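Local coordinates for protein citrate lyase (Yersinia pestis, PDB 3QLL) that is a putative citrate lyase beta subunit, similar to CitE, that probably acts as a magnesium-dependent lyase, at residues S201-L206 with Q239-R244. Residues are numbered along the deposited sequence; the frame is centred on the assembly and turned at random.
Sequences STWEPL and QSETLR
R244 lies flat along one face of W203, a worked example of an arginine laid over an indole from CB to guanidinium. R244 CB sits over the six-membered ring of W203, 3.6 Å from the centroid, in a CH-pi contact. CG stands back from the ring, R244 CD comes over the ring fusion, 3.8 Å from W203 CD2, and NE approaches CD1 and NE1. A bend at chi3 (121°) brings the guanidinium nearly parallel to the indole, the planes 8° apart, with R244 CZ 3.5 Å from W203 CD1; this is a stack and a cation-pi contact with the five-membered ring. At the tip, R244 NH2 lies 3.8 Å from W203 CD1 and R244 NH1 3.6 Å from W203 CB, while E204 OE2 stands at the guanidinium edge, 4.1 Å from R244 NH1, too far for a salt bridge. E241 adds its CG beside W203 CZ3; its OE2 accepts from a water that bonds weakly to S201 O, and its OE1 is salt-bridged to K253. F248 meets W203 edge-to-face. The contact joins helices 203-220 and 235-248, neighbours outside the TIM barrel. Their union rests mainly on dispersion and cation-pi attraction, with one water bridge, probably helped by the E204 carboxylate and, more weakly, by E204 of another subunit.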
loop_
_atom_site.group_PDB
_atom_site.type_symbol
_atom_site.label_atom_id
_atom_site.label_comp_id
_atom_site.label_asym_id
_atom_site.label_seq_id
_atom_site.Cartn_x
_atom_site.Cartn_y
_atom_site.Cartn_z
ATOM N N SER A 201 -5.843 15.494 -5.682
ATOM C CA SER A 201 -7.077 14.699 -5.594
ATOM C C SER A 201 -7.228 13.593 -6.640
ATOM O O SER A 201 -8.207 12.834 -6.616
ATOM C CB SER A 201 -8.302 15.609 -5.649
ATOM O OG SER A 201 -8.469 16.293 -4.446
ATOM N N THR A 202 -6.358 13.597 -7.637
ATOM C CA THR A 202 -6.413 12.604 -8.698
ATOM C C THR A 202 -6.230 11.146 -8.198
ATOM O O THR A 202 -5.805 10.905 -7.061
ATOM C CB THR A 202 -5.419 12.912 -9.776
ATOM O OG1 THR A 202 -4.103 13.029 -9.221
ATOM C CG2 THR A 202 -5.872 14.242 -10.469
ATOM N N TRP A 203 -6.739 10.215 -9.005
ATOM C CA TRP A 203 -6.701 8.779 -8.734
ATOM C C TRP A 203 -5.369 8.205 -8.170
ATOM O O TRP A 203 -5.376 7.504 -7.152
ATOM C CB TRP A 203 -7.115 7.975 -9.969
ATOM C CG TRP A 203 -7.352 6.526 -9.603
ATOM C CD1 TRP A 203 -6.451 5.486 -9.690
ATOM C CD2 TRP A 203 -8.567 5.959 -9.069
ATOM N NE1 TRP A 203 -7.042 4.313 -9.253
ATOM C CE2 TRP A 203 -8.330 4.572 -8.864
ATOM C CE3 TRP A 203 -9.833 6.475 -8.768
ATOM C CZ2 TRP A 203 -9.317 3.700 -8.375
ATOM C CZ3 TRP A 203 -10.827 5.598 -8.252
ATOM C CH2 TRP A 203 -10.557 4.233 -8.074
ATOM N N GLU A 204 -4.277 8.470 -8.886
ATOM C CA GLU A 204 -2.987 7.817 -8.661
ATOM C C GLU A 204 -2.413 8.085 -7.264
ATOM O O GLU A 204 -2.089 7.131 -6.547
ATOM C CB GLU A 204 -1.953 8.152 -9.791
ATOM C CG GLU A 204 -2.394 7.633 -11.183
ATOM C CD GLU A 204 -3.191 8.684 -12.021
ATOM O OE1 GLU A 204 -3.639 9.716 -11.444
ATOM O OE2 GLU A 204 -3.346 8.497 -13.257
ATOM N N PRO A 205 -2.373 9.369 -6.827
ATOM C CA PRO A 205 -1.830 9.638 -5.487
ATOM C C PRO A 205 -2.649 9.033 -4.348
ATOM O O PRO A 205 -2.108 8.995 -3.232
ATOM C CB PRO A 205 -1.888 11.174 -5.395
ATOM C CG PRO A 205 -1.863 11.627 -6.764
ATOM C CD PRO A 205 -2.644 10.616 -7.553
ATOM N N LEU A 206 -3.892 8.657 -4.620
ATOM C CA LEU A 206 -4.820 8.132 -3.650
ATOM C C LEU A 206 -5.106 6.622 -3.834
ATOM O O LEU A 206 -5.860 6.035 -3.053
ATOM C CB LEU A 206 -6.157 8.932 -3.684
ATOM C CG LEU A 206 -6.088 10.414 -3.296
ATOM C CD1 LEU A 206 -7.380 11.129 -3.490
ATOM C CD2 LEU A 206 -5.544 10.581 -1.838
ATOM N N GLN A 239 -17.544 9.213 -15.014
ATOM C CA GLN A 239 -17.667 7.853 -15.546
ATOM C C GLN A 239 -16.414 7.002 -15.338
ATOM O O GLN A 239 -16.488 5.842 -14.936
ATOM C CB GLN A 239 -18.020 7.887 -17.047
ATOM C CG GLN A 239 -19.445 8.335 -17.351
ATOM C CD GLN A 239 -19.745 8.541 -18.832
ATOM O OE1 GLN A 239 -18.826 8.586 -19.682
ATOM N NE2 GLN A 239 -21.019 8.776 -19.148
ATOM N N SER A 240 -15.281 7.595 -15.674
ATOM C CA SER A 240 -13.985 6.981 -15.539
ATOM C C SER A 240 -13.685 6.619 -14.064
ATOM O O SER A 240 -13.258 5.486 -13.779
ATOM C CB SER A 240 -12.908 7.892 -16.104
ATOM O OG SER A 240 -11.628 7.316 -15.940
ATOM N N GLU A 241 -13.882 7.586 -13.149
ATOM C CA GLU A 241 -13.615 7.382 -11.716
ATOM C C GLU A 241 -14.528 6.292 -11.150
ATOM O O GLU A 241 -14.071 5.409 -10.352
ATOM C CB GLU A 241 -13.746 8.694 -10.908
ATOM C CG GLU A 241 -13.356 8.541 -9.439
ATOM C CD GLU A 241 -13.233 9.874 -8.665
ATOM O OE1 GLU A 241 -14.136 10.207 -7.864
ATOM O OE2 GLU A 241 -12.200 10.578 -8.858
ATOM N N THR A 242 -15.793 6.332 -11.567
ATOM C CA THR A 242 -16.771 5.358 -11.094
ATOM C C THR A 242 -16.402 3.910 -11.494
ATOM O O THR A 242 -16.412 2.999 -10.668
ATOM C CB THR A 242 -18.202 5.711 -11.624
ATOM O OG1 THR A 242 -18.487 7.078 -11.314
ATOM C CG2 THR A 242 -19.264 4.846 -11.004
ATOM N N LEU A 243 -16.000 3.730 -12.745
ATOM C CA LEU A 243 -15.541 2.445 -13.249
ATOM C C LEU A 243 -14.277 1.930 -12.539
ATOM O O LEU A 243 -14.178 0.750 -12.189
ATOM C CB LEU A 243 -15.292 2.545 -14.750
ATOM C CG LEU A 243 -16.548 2.463 -15.616
ATOM C CD1 LEU A 243 -16.223 2.758 -17.091
ATOM C CD2 LEU A 243 -17.283 1.135 -15.436
ATOM N N ARG A 244 -13.297 2.816 -12.373
ATOM C CA ARG A 244 -12.073 2.500 -11.623
ATOM C C ARG A 244 -12.410 2.048 -10.210
ATOM O O ARG A 244 -11.824 1.076 -9.709
ATOM C CB ARG A 244 -11.128 3.704 -11.565
ATOM C CG ARG A 244 -10.280 3.870 -12.807
ATOM C CD ARG A 244 -9.272 5.028 -12.678
ATOM N NE ARG A 244 -7.894 4.565 -12.837
ATOM C CZ ARG A 244 -6.867 5.345 -13.175
ATOM N NH1 ARG A 244 -7.054 6.647 -13.362
ATOM N NH2 ARG A 244 -5.648 4.831 -13.306
HETATM O O HOH W 1 -10.076 10.151 -7.078
#